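Local coordinates for ABC transporter, substrate binding protein (Polyamine) (Agrobacterium tumefaciens, PDB 4EUO), which binds gamma-aminobutyrate selectively as a periplasmic solute-binding protein and probably delivers it to an ABC transporter for uptake, at residues 135-144 and 297-308; 217-225 and 285-294. All coordinates share one frame; numbering follows the deposited sequence.

Overall arrangement
From the N terminus the chain first builds the parallel strands 3-6, 32-35 and 56-60, then crosses along strand 96-107 to the part of the fold where residues 135-144 leave strand 132-135 and enter helix 142-149. The loop that starts there is closed by contact 1 only when the C-terminal helices arrive at 297-308. Within that span lies the smaller loop of contact 2, opened by strand 215-229 and closed by 285-294, so the two loops nest without crossing. Strand 289-291 runs on into helix 294-299, making the contacts neighbours: their centres are about 17 Å apart. Together they tie strand 289-291 and the helices after it to strand 215-229 and to the loop leading into helix 142-149.

Contact 1: 135-144 and 297-308. With SO4 (sulfate ion), chain F.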
loop_
_atom_site.group_PDB
_atom_site.type_symbol
_atom_site.label_atom_id
_atom_site.label_comp_id
_atom_site.label_asym_id
_atom_site.label_seq_id
_atom_site.Cartn_x
_atom_site.Cartn_y
_atom_site.Cartn_z
ATOM N N TYR A 135 -5.704 1.211 -9.663
ATOM C CA TYR A 135 -5.402 2.367 -8.814
ATOM C C TYR A 135 -5.219 3.614 -9.649
ATOM O O TYR A 135 -4.471 3.631 -10.632
ATOM C CB TYR A 135 -4.142 2.034 -8.036
ATOM C CG TYR A 135 -3.706 2.973 -6.940
ATOM C CD1 TYR A 135 -4.637 3.617 -6.132
ATOM C CD2 TYR A 135 -2.359 3.084 -6.603
ATOM C CE1 TYR A 135 -4.233 4.388 -5.046
ATOM C CE2 TYR A 135 -1.950 3.834 -5.506
ATOM C CZ TYR A 135 -2.896 4.448 -4.719
ATOM O OH TYR A 135 -2.489 5.173 -3.628
ATOM N N LYS A 136 -5.873 4.694 -9.210
ATOM C CA LYS A 136 -5.847 5.930 -9.954
ATOM C C LYS A 136 -4.534 6.676 -9.943
ATOM O O LYS A 136 -4.178 7.348 -10.938
ATOM C CB LYS A 136 -6.938 6.849 -9.362
ATOM C CG LYS A 136 -7.191 8.133 -10.160
ATOM C CD LYS A 136 -8.423 8.838 -9.585
ATOM C CE LYS A 136 -8.662 10.214 -10.164
ATOM N NZ LYS A 136 -8.865 10.157 -11.635
ATOM N N TRP A 137 -3.845 6.650 -8.806
ATOM C CA TRP A 137 -2.713 7.537 -8.560
ATOM C C TRP A 137 -1.393 6.974 -8.991
ATOM O O TRP A 137 -1.190 5.755 -8.980
ATOM C CB TRP A 137 -2.677 7.940 -7.070
ATOM C CG TRP A 137 -3.990 8.461 -6.556
ATOM C CD1 TRP A 137 -4.778 7.899 -5.595
ATOM C CD2 TRP A 137 -4.690 9.620 -7.024
ATOM N NE1 TRP A 137 -5.922 8.644 -5.423
ATOM C CE2 TRP A 137 -5.904 9.694 -6.303
ATOM C CE3 TRP A 137 -4.408 10.603 -7.980
ATOM C CZ2 TRP A 137 -6.841 10.721 -6.506
ATOM C CZ3 TRP A 137 -5.347 11.615 -8.198
ATOM C CH2 TRP A 137 -6.541 11.665 -7.458
ATOM N N SER A 138 -0.472 7.855 -9.390
ATOM C CA SER A 138 0.843 7.412 -9.821
ATOM C C SER A 138 1.572 6.726 -8.691
ATOM O O SER A 138 1.899 7.347 -7.678
ATOM C CB SER A 138 1.669 8.590 -10.327
ATOM O OG SER A 138 2.882 8.093 -10.875
ATOM N N ALA A 139 1.832 5.420 -8.867
ATOM C CA ALA A 139 2.501 4.635 -7.824
ATOM C C ALA A 139 2.858 3.295 -8.418
ATOM O O ALA A 139 2.167 2.833 -9.335
ATOM C CB ALA A 139 1.539 4.396 -6.641
ATOM N N PRO A 140 3.863 2.609 -7.884
ATOM C CA PRO A 140 4.160 1.261 -8.347
ATOM C C PRO A 140 2.933 0.369 -8.396
ATOM O O PRO A 140 2.078 0.410 -7.498
ATOM C CB PRO A 140 5.136 0.721 -7.289
ATOM C CG PRO A 140 5.858 1.954 -6.781
ATOM C CD PRO A 140 4.781 3.033 -6.815
ATOM N N GLY A 141 2.820 -0.392 -9.489
ATOM C CA GLY A 141 1.791 -1.419 -9.592
ATOM C C GLY A 141 1.145 -1.562 -10.955
ATOM O O GLY A 141 1.249 -2.618 -11.593
ATOM N N VAL A 142 0.425 -0.522 -11.405
ATOM C CA VAL A 142 -0.346 -0.645 -12.654
ATOM C C VAL A 142 0.579 -0.758 -13.854
ATOM O O VAL A 142 0.353 -1.607 -14.740
ATOM C CB VAL A 142 -1.327 0.517 -12.828
ATOM C CG1 VAL A 142 -2.015 0.383 -14.173
ATOM C CG2 VAL A 142 -2.372 0.497 -11.732
ATOM N N ILE A 143 1.625 0.065 -13.918
ATOM C CA ILE A 143 2.550 -0.006 -15.051
ATOM C C ILE A 143 3.200 -1.394 -15.084
ATOM O O ILE A 143 3.280 -2.007 -16.146
ATOM C CB ILE A 143 3.563 1.154 -14.927
ATOM C CG1 ILE A 143 2.870 2.489 -15.287
ATOM C CG2 ILE A 143 4.812 0.892 -15.822
ATOM C CD1 ILE A 143 3.580 3.726 -14.813
ATOM N N GLU A 144 3.649 -1.901 -13.932
ATOM C CA GLU A 144 4.246 -3.227 -13.889
ATOM C C GLU A 144 3.239 -4.301 -14.307
ATOM O O GLU A 144 3.582 -5.183 -15.097
ATOM C CB GLU A 144 4.772 -3.538 -12.480
ATOM C CG GLU A 144 6.010 -2.745 -12.038
ATOM C CD GLU A 144 5.790 -1.356 -11.474
ATOM O OE1 GLU A 144 4.660 -0.815 -11.536
ATOM O OE2 GLU A 144 6.779 -0.821 -10.918
ATOM N N TRP A 297 11.283 3.746 -8.265
ATOM C CA TRP A 297 10.226 4.729 -8.346
ATOM C C TRP A 297 10.602 6.006 -7.581
ATOM O O TRP A 297 10.373 7.111 -8.105
ATOM C CB TRP A 297 8.910 4.144 -7.810
ATOM C CG TRP A 297 8.123 3.422 -8.859
ATOM C CD1 TRP A 297 8.318 2.149 -9.320
ATOM C CD2 TRP A 297 6.990 3.937 -9.549
ATOM N NE1 TRP A 297 7.349 1.830 -10.250
ATOM C CE2 TRP A 297 6.510 2.910 -10.401
ATOM C CE3 TRP A 297 6.267 5.129 -9.459
ATOM C CZ2 TRP A 297 5.362 3.064 -11.178
ATOM C CZ3 TRP A 297 5.122 5.279 -10.215
ATOM C CH2 TRP A 297 4.682 4.260 -11.067
ATOM N N ALA A 298 11.205 5.892 -6.394
ATOM C CA ALA A 298 11.572 7.091 -5.627
ATOM C C ALA A 298 12.541 7.959 -6.450
ATOM O O ALA A 298 12.390 9.177 -6.472
ATOM C CB ALA A 298 12.256 6.677 -4.345
ATOM N N GLN A 299 13.468 7.324 -7.182
ATOM C CA GLN A 299 14.492 8.068 -7.968
ATOM C C GLN A 299 13.885 8.759 -9.176
ATOM O O GLN A 299 14.500 9.705 -9.699
ATOM C CB GLN A 299 15.603 7.114 -8.438
ATOM C CG GLN A 299 16.476 6.567 -7.310
ATOM C CD GLN A 299 17.553 5.572 -7.772
ATOM O OE1 GLN A 299 17.764 4.513 -7.177
ATOM N NE2 GLN A 299 18.277 5.874 -8.827
ATOM N N HIS A 300 12.720 8.303 -9.658
ATOM C CA HIS A 300 12.100 8.831 -10.874
ATOM C C HIS A 300 10.666 9.266 -10.581
ATOM O O HIS A 300 9.846 9.379 -11.501
ATOM C CB HIS A 300 12.065 7.708 -11.940
ATOM C CG HIS A 300 13.404 7.072 -12.235
ATOM N ND1 HIS A 300 14.223 7.497 -13.281
ATOM C CD2 HIS A 300 14.013 6.047 -11.609
ATOM C CE1 HIS A 300 15.304 6.722 -13.226
ATOM N NE2 HIS A 300 15.224 5.831 -12.236
ATOM N N ARG A 301 10.366 9.555 -9.313
ATOM C CA ARG A 301 8.965 9.735 -8.929
ATOM C C ARG A 301 8.207 10.803 -9.650
ATOM O O ARG A 301 7.084 10.572 -10.118
ATOM C CB ARG A 301 8.824 9.859 -7.422
ATOM C CG ARG A 301 7.465 9.431 -6.890
ATOM C CD ARG A 301 7.401 9.489 -5.364
ATOM N NE ARG A 301 6.060 9.087 -4.924
ATOM C CZ ARG A 301 4.984 9.865 -4.967
ATOM N NH1 ARG A 301 5.105 11.167 -5.220
ATOM N NH2 ARG A 301 3.789 9.367 -4.677
ATOM N N ASP A 302 8.822 12.004 -9.741
ATOM C CA ASP A 302 8.128 13.116 -10.376
ATOM C C ASP A 302 7.925 12.880 -11.856
ATOM O O ASP A 302 6.854 13.183 -12.394
ATOM C CB ASP A 302 8.922 14.411 -10.154
ATOM C CG ASP A 302 9.073 14.762 -8.698
ATOM O OD1 ASP A 302 8.166 14.429 -7.919
ATOM O OD2 ASP A 302 10.090 15.396 -8.344
ATOM N N GLU A 303 8.935 12.310 -12.521
ATOM C CA GLU A 303 8.835 12.101 -13.951
ATOM C C GLU A 303 7.825 11.036 -14.325
ATOM O O GLU A 303 7.043 11.212 -15.257
ATOM C CB GLU A 303 10.205 11.815 -14.557
ATOM C CG GLU A 303 10.251 11.922 -16.076
ATOM C CD GLU A 303 9.632 13.142 -16.735
ATOM O OE1 GLU A 303 9.843 14.275 -16.241
ATOM O OE2 GLU A 303 8.960 12.964 -17.777
ATOM N N ILE A 304 7.813 9.932 -13.578
ATOM C CA ILE A 304 6.809 8.918 -13.875
ATOM C C ILE A 304 5.418 9.511 -13.615
ATOM O O ILE A 304 4.516 9.309 -14.431
ATOM C CB ILE A 304 7.029 7.625 -13.059
ATOM C CG1 ILE A 304 8.398 6.987 -13.365
ATOM C CG2 ILE A 304 5.898 6.647 -13.343
ATOM C CD1 ILE A 304 8.799 5.913 -12.348
ATOM N N GLY A 305 5.271 10.273 -12.529
ATOM C CA GLY A 305 3.976 10.875 -12.231
ATOM C C GLY A 305 3.476 11.778 -13.351
ATOM O O GLY A 305 2.319 11.696 -13.784
ATOM N N GLU A 306 4.358 12.634 -13.875
ATOM C CA GLU A 306 3.981 13.539 -14.982
ATOM C C GLU A 306 3.496 12.735 -16.176
ATOM O O GLU A 306 2.447 13.029 -16.754
ATOM C CB GLU A 306 5.187 14.406 -15.383
ATOM C CG GLU A 306 5.422 15.530 -14.391
ATOM C CD GLU A 306 6.462 16.574 -14.758
ATOM O OE1 GLU A 306 6.772 16.726 -15.963
ATOM O OE2 GLU A 306 6.940 17.271 -13.834
ATOM N N ARG A 307 4.224 11.667 -16.530
ATOM C CA ARG A 307 3.857 10.818 -17.661
ATOM C C ARG A 307 2.551 10.070 -17.437
ATOM O O ARG A 307 1.745 9.921 -18.359
ATOM C CB ARG A 307 5.028 9.877 -18.005
ATOM C CG ARG A 307 6.194 10.756 -18.494
ATOM C CD ARG A 307 7.344 10.022 -19.100
ATOM N NE ARG A 307 6.943 9.230 -20.262
ATOM C CZ ARG A 307 7.743 8.356 -20.852
ATOM N NH1 ARG A 307 8.975 8.162 -20.394
ATOM N NH2 ARG A 307 7.301 7.624 -21.862
ATOM N N TRP A 308 2.364 9.560 -16.201
ATOM C CA TRP A 308 1.160 8.836 -15.847
ATOM C C TRP A 308 -0.093 9.716 -15.981
ATOM O O TRP A 308 -1.038 9.318 -16.639
ATOM C CB TRP A 308 1.312 8.288 -14.416
ATOM C CG TRP A 308 0.057 7.700 -13.848
ATOM C CD1 TRP A 308 -0.817 8.296 -12.987
ATOM C CD2 TRP A 308 -0.507 6.422 -14.177
ATOM N NE1 TRP A 308 -1.862 7.432 -12.694
ATOM C CE2 TRP A 308 -1.694 6.280 -13.422
ATOM C CE3 TRP A 308 -0.077 5.346 -14.984
ATOM C CZ2 TRP A 308 -2.481 5.134 -13.478
ATOM C CZ3 TRP A 308 -0.861 4.208 -15.049
ATOM C CH2 TRP A 308 -2.037 4.096 -14.285
HETATM S S SO4 F . 10.253 5.154 -21.976
HETATM O O1 SO4 F . 10.592 6.506 -21.596
HETATM O O2 SO4 F . 11.271 4.645 -22.932
HETATM O O3 SO4 F . 10.223 4.280 -20.800
HETATM O O4 SO4 F . 8.935 5.215 -22.578
HETATM O O HOH W 1 4.793 9.199 -9.207
#
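Trp297 lays one face of its indole on Pro140: CG of the proline sits 3.4 Å from the centroid of the five-membered ring, a CH-pi contact, while the Ala139 carbonyl carbon lies over the far rim at CH2. A proline suits this place because its compact, rigid ring offers the CG and CD C-H groups to the indole face without a flexible chain to order. At the indole's edge NE1 donates to the syn lone pair of Glu144 OE2, 2.8 Å away, with carboxylate and ring planes nearly coplanar. The second large ring, Trp308, has CG anti to its backbone N (chi1 171°), which carries the indole across to the loop; there NE1 gives a bond of 2.9 Å to Lys136 O, in the ring plane. Ile143 CD1 touches Trp297 CH2, Trp308 CE3 and Ile304 CG2. In this solute-binding fold the tryptophans thus fasten the C-terminal helices onto the loop between strand 132-135 and helix 142-149. Ser138 OG comes within 3.3 Å of Gly305 CA, and a water joins that hydroxyl to Arg301 O. Further out, Glu144 is positioned by its bent chain (chi2 83°): OE1 accepts from Gly141 N at the helix start, and OE2 also bonds the Tyr158 hydroxyl. Arg301 NE forms a salt bridge with Asp62. Arg307 NH1 and NH2 bond two oxygens of a sulfate, probably from the crystallisation liquor.

Contact 2: 217-225 and 285-294; sequences SWAQNITAA and QTESQVNADM
Asn221 and Gln289 face each other across the first bridge of a parallel beta pairing, in which strand 289-291 joins the edge of strand 215-229 within the mixed sheet of this periplasmic binding protein. The backbone ladder runs from Val290 N, donating to Asn221 O, through Thr223 N to Val290 O, and on to Ala292 N to Thr223 O.

Asn221 closes a type II turn that starts at Trp218, and its side chain serves the turn as well as the pairing. From CB, which rises on the face shared with Thr223, chi1 of 69° sets CG between the backbone N and the carbonyl carbon and brings it against Gln289 CG, 3.8 Å away. The amide then divides its work. OD1 accepts from Gln289 NE2 at 2.9 Å, on a lone pair in the carbonyl plane, and also bonds Ser102 OG; NE2 has a further partner in Pro282 O. ND2 donates twice, to Trp218 O at 2.8 Å and to Gln285 O at 2.9 Å, so both N-H groups are used and the amide is held against rotation. Asparagine suits the spot because one short group both donates and accepts.

At the start of the turn, Gln285 lies over a face of Trp218, with CG 3.5 Å from the centroid of the six-membered ring; the aliphatic part of a glutamine is well matched to indole. On the other face of the sheet Ile222 CG2 meets Ala292 CB, and both Ile222 and Val290 pack on Leu148 of helix 142-149. Farther along, Met294 SD takes a weak bond from Ala225 N, while Asn291 ND2 points almost straight at Thr223 OG1, 2.8 Å away at an N-H...O angle of 176°.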
loop_
_atom_site.group_PDB
_atom_site.type_symbol
_atom_site.label_atom_id
_atom_site.label_comp_id
_atom_site.label_asym_id
_atom_site.label_seq_id
_atom_site.Cartn_x
_atom_site.Cartn_y
_atom_site.Cartn_z
ATOM N N SER A 217 -6.612 -13.891 -6.885
ATOM C CA SER A 217 -5.532 -14.599 -7.562
ATOM C C SER A 217 -4.220 -13.927 -7.189
ATOM O O SER A 217 -4.067 -12.709 -7.405
ATOM C CB SER A 217 -5.695 -14.619 -9.073
ATOM O OG SER A 217 -4.524 -15.225 -9.619
ATOM N N TRP A 218 -3.276 -14.722 -6.664
ATOM C CA TRP A 218 -1.941 -14.253 -6.294
ATOM C C TRP A 218 -0.927 -14.497 -7.417
ATOM O O TRP A 218 0.285 -14.314 -7.188
ATOM C CB TRP A 218 -1.478 -14.965 -5.025
ATOM C CG TRP A 218 -2.288 -14.593 -3.823
ATOM C CD1 TRP A 218 -3.428 -15.204 -3.366
ATOM C CD2 TRP A 218 -1.965 -13.579 -2.869
ATOM N NE1 TRP A 218 -3.840 -14.613 -2.193
ATOM C CE2 TRP A 218 -2.950 -13.621 -1.856
ATOM C CE3 TRP A 218 -0.908 -12.659 -2.748
ATOM C CZ2 TRP A 218 -2.922 -12.759 -0.760
ATOM C CZ3 TRP A 218 -0.878 -11.818 -1.660
ATOM C CH2 TRP A 218 -1.891 -11.848 -0.701
ATOM N N ALA A 219 -1.400 -14.855 -8.629
ATOM C CA ALA A 219 -0.466 -15.112 -9.724
ATOM C C ALA A 219 0.260 -13.821 -10.133
ATOM O O ALA A 219 -0.358 -12.850 -10.554
ATOM C CB ALA A 219 -1.207 -15.717 -10.919
ATOM N N GLN A 220 1.591 -13.843 -10.050
ATOM C CA GLN A 220 2.448 -12.672 -10.307
ATOM C C GLN A 220 2.027 -11.483 -9.411
ATOM O O GLN A 220 2.103 -10.337 -9.826
ATOM C CB GLN A 220 2.518 -12.251 -11.777
ATOM C CG GLN A 220 3.061 -13.358 -12.692
ATOM C CD GLN A 220 3.033 -12.859 -14.104
ATOM O OE1 GLN A 220 2.010 -12.467 -14.647
ATOM N NE2 GLN A 220 4.204 -12.800 -14.732
ATOM N N ASN A 221 1.584 -11.761 -8.192
ATOM C CA ASN A 221 1.174 -10.658 -7.283
ATOM C C ASN A 221 2.361 -9.708 -7.152
ATOM O O ASN A 221 3.507 -10.156 -7.121
ATOM C CB ASN A 221 0.694 -11.201 -5.960
ATOM C CG ASN A 221 1.758 -11.815 -5.094
ATOM O OD1 ASN A 221 2.357 -11.144 -4.238
ATOM N ND2 ASN A 221 1.965 -13.153 -5.225
ATOM N N ILE A 222 2.086 -8.398 -7.070
ATOM C CA ILE A 222 3.136 -7.391 -7.097
ATOM C C ILE A 222 3.298 -6.820 -5.708
ATOM O O ILE A 222 2.372 -6.173 -5.187
ATOM C CB ILE A 222 2.793 -6.322 -8.127
ATOM C CG1 ILE A 222 2.649 -6.927 -9.540
ATOM C CG2 ILE A 222 3.848 -5.182 -8.089
ATOM C CD1 ILE A 222 1.911 -5.960 -10.477
ATOM N N THR A 223 4.470 -7.030 -5.094
ATOM C CA THR A 223 4.682 -6.569 -3.722
ATOM C C THR A 223 5.221 -5.169 -3.642
ATOM O O THR A 223 5.891 -4.665 -4.560
ATOM C CB THR A 223 5.662 -7.472 -2.956
ATOM O OG1 THR A 223 6.949 -7.385 -3.563
ATOM C CG2 THR A 223 5.239 -8.893 -2.953
ATOM N N ALA A 224 4.915 -4.518 -2.517
ATOM C CA ALA A 224 5.413 -3.205 -2.163
ATOM C C ALA A 224 5.238 -3.057 -0.657
ATOM O O ALA A 224 4.785 -3.997 0.001
ATOM C CB ALA A 224 4.684 -2.100 -2.939
ATOM N N ALA A 225 5.641 -1.911 -0.094
ATOM C CA ALA A 225 5.455 -1.718 1.328
ATOM C C ALA A 225 5.083 -0.297 1.591
ATOM O O ALA A 225 5.486 0.611 0.854
ATOM C CB ALA A 225 6.721 -2.085 2.117
ATOM N N GLN A 285 3.306 -15.634 -0.273
ATOM C CA GLN A 285 2.634 -15.913 -1.543
ATOM C C GLN A 285 3.655 -15.788 -2.653
ATOM O O GLN A 285 3.522 -14.981 -3.572
ATOM C CB GLN A 285 1.465 -14.924 -1.730
ATOM C CG GLN A 285 0.423 -15.019 -0.602
ATOM C CD GLN A 285 -0.569 -16.158 -0.714
ATOM O OE1 GLN A 285 -1.544 -16.233 0.071
ATOM N NE2 GLN A 285 -0.457 -16.982 -1.743
ATOM N N THR A 286 4.679 -16.670 -2.586
ATOM C CA THR A 286 5.896 -16.556 -3.368
ATOM C C THR A 286 6.022 -17.470 -4.557
ATOM O O THR A 286 7.008 -17.331 -5.297
ATOM C CB THR A 286 7.097 -16.664 -2.458
ATOM O OG1 THR A 286 7.058 -17.954 -1.830
ATOM C CG2 THR A 286 7.114 -15.608 -1.373
ATOM N N GLU A 287 5.053 -18.358 -4.787
ATOM C CA GLU A 287 5.084 -19.296 -5.940
ATOM C C GLU A 287 5.302 -18.533 -7.245
ATOM O O GLU A 287 6.152 -18.883 -8.075
ATOM C CB GLU A 287 3.765 -20.077 -6.025
ATOM C CG GLU A 287 3.770 -21.266 -6.973
ATOM C CD GLU A 287 2.673 -22.261 -6.643
ATOM O OE1 GLU A 287 2.885 -23.099 -5.735
ATOM O OE2 GLU A 287 1.584 -22.174 -7.256
ATOM N N SER A 288 4.540 -17.450 -7.416
ATOM C CA SER A 288 4.643 -16.622 -8.604
ATOM C C SER A 288 4.393 -15.221 -8.086
ATOM O O SER A 288 3.251 -14.813 -7.877
ATOM C CB SER A 288 3.564 -17.008 -9.605
ATOM O OG SER A 288 3.642 -16.142 -10.718
ATOM N N GLN A 289 5.476 -14.500 -7.843
ATOM C CA GLN A 289 5.409 -13.168 -7.241
ATOM C C GLN A 289 6.416 -12.247 -7.923
ATOM O O GLN A 289 7.514 -12.671 -8.324
ATOM C CB GLN A 289 5.738 -13.295 -5.748
ATOM C CG GLN A 289 5.596 -11.994 -4.940
ATOM C CD GLN A 289 5.714 -12.261 -3.488
ATOM O OE1 GLN A 289 6.796 -12.600 -2.990
ATOM N NE2 GLN A 289 4.637 -12.088 -2.738
ATOM N N VAL A 290 6.054 -10.963 -8.002
ATOM C CA VAL A 290 6.887 -9.904 -8.603
ATOM C C VAL A 290 7.125 -8.859 -7.518
ATOM O O VAL A 290 6.189 -8.501 -6.802
ATOM C CB VAL A 290 6.126 -9.317 -9.814
ATOM C CG1 VAL A 290 6.869 -8.125 -10.413
ATOM C CG2 VAL A 290 5.896 -10.386 -10.886
ATOM N N ASN A 291 8.336 -8.343 -7.376
ATOM C CA ASN A 291 8.605 -7.358 -6.358
ATOM C C ASN A 291 8.744 -5.997 -6.994
ATOM O O ASN A 291 9.678 -5.783 -7.761
ATOM C CB ASN A 291 9.882 -7.755 -5.600
ATOM C CG ASN A 291 9.787 -9.156 -5.040
ATOM O OD1 ASN A 291 10.581 -10.039 -5.387
ATOM N ND2 ASN A 291 8.800 -9.418 -4.203
ATOM N N ALA A 292 7.829 -5.065 -6.718
ATOM C CA ALA A 292 7.991 -3.728 -7.248
ATOM C C ALA A 292 9.201 -3.076 -6.613
ATOM O O ALA A 292 9.542 -3.342 -5.447
ATOM C CB ALA A 292 6.738 -2.883 -7.016
ATOM N N ASP A 293 9.855 -2.220 -7.389
ATOM C CA ASP A 293 11.080 -1.567 -6.904
ATOM C C ASP A 293 10.754 -0.141 -6.511
ATOM O O ASP A 293 10.646 0.764 -7.351
ATOM C CB ASP A 293 12.154 -1.603 -7.992
ATOM C CG ASP A 293 13.504 -1.102 -7.522
ATOM O OD1 ASP A 293 13.553 -0.367 -6.519
ATOM O OD2 ASP A 293 14.516 -1.507 -8.132
ATOM N N MET A 294 10.537 0.043 -5.224
ATOM C CA MET A 294 10.162 1.369 -4.731
ATOM C C MET A 294 11.291 2.348 -4.750
ATOM O O MET A 294 11.038 3.549 -4.826
ATOM C CB MET A 294 9.561 1.281 -3.336
ATOM C CG MET A 294 8.270 0.420 -3.297
ATOM S SD MET A 294 7.463 0.542 -1.706
ATOM C CE MET A 294 8.672 -0.138 -0.606
HETATM O O HOH W 2 1.916 -16.841 -6.229
HETATM O O HOH W 3 8.648 -5.153 -3.404
#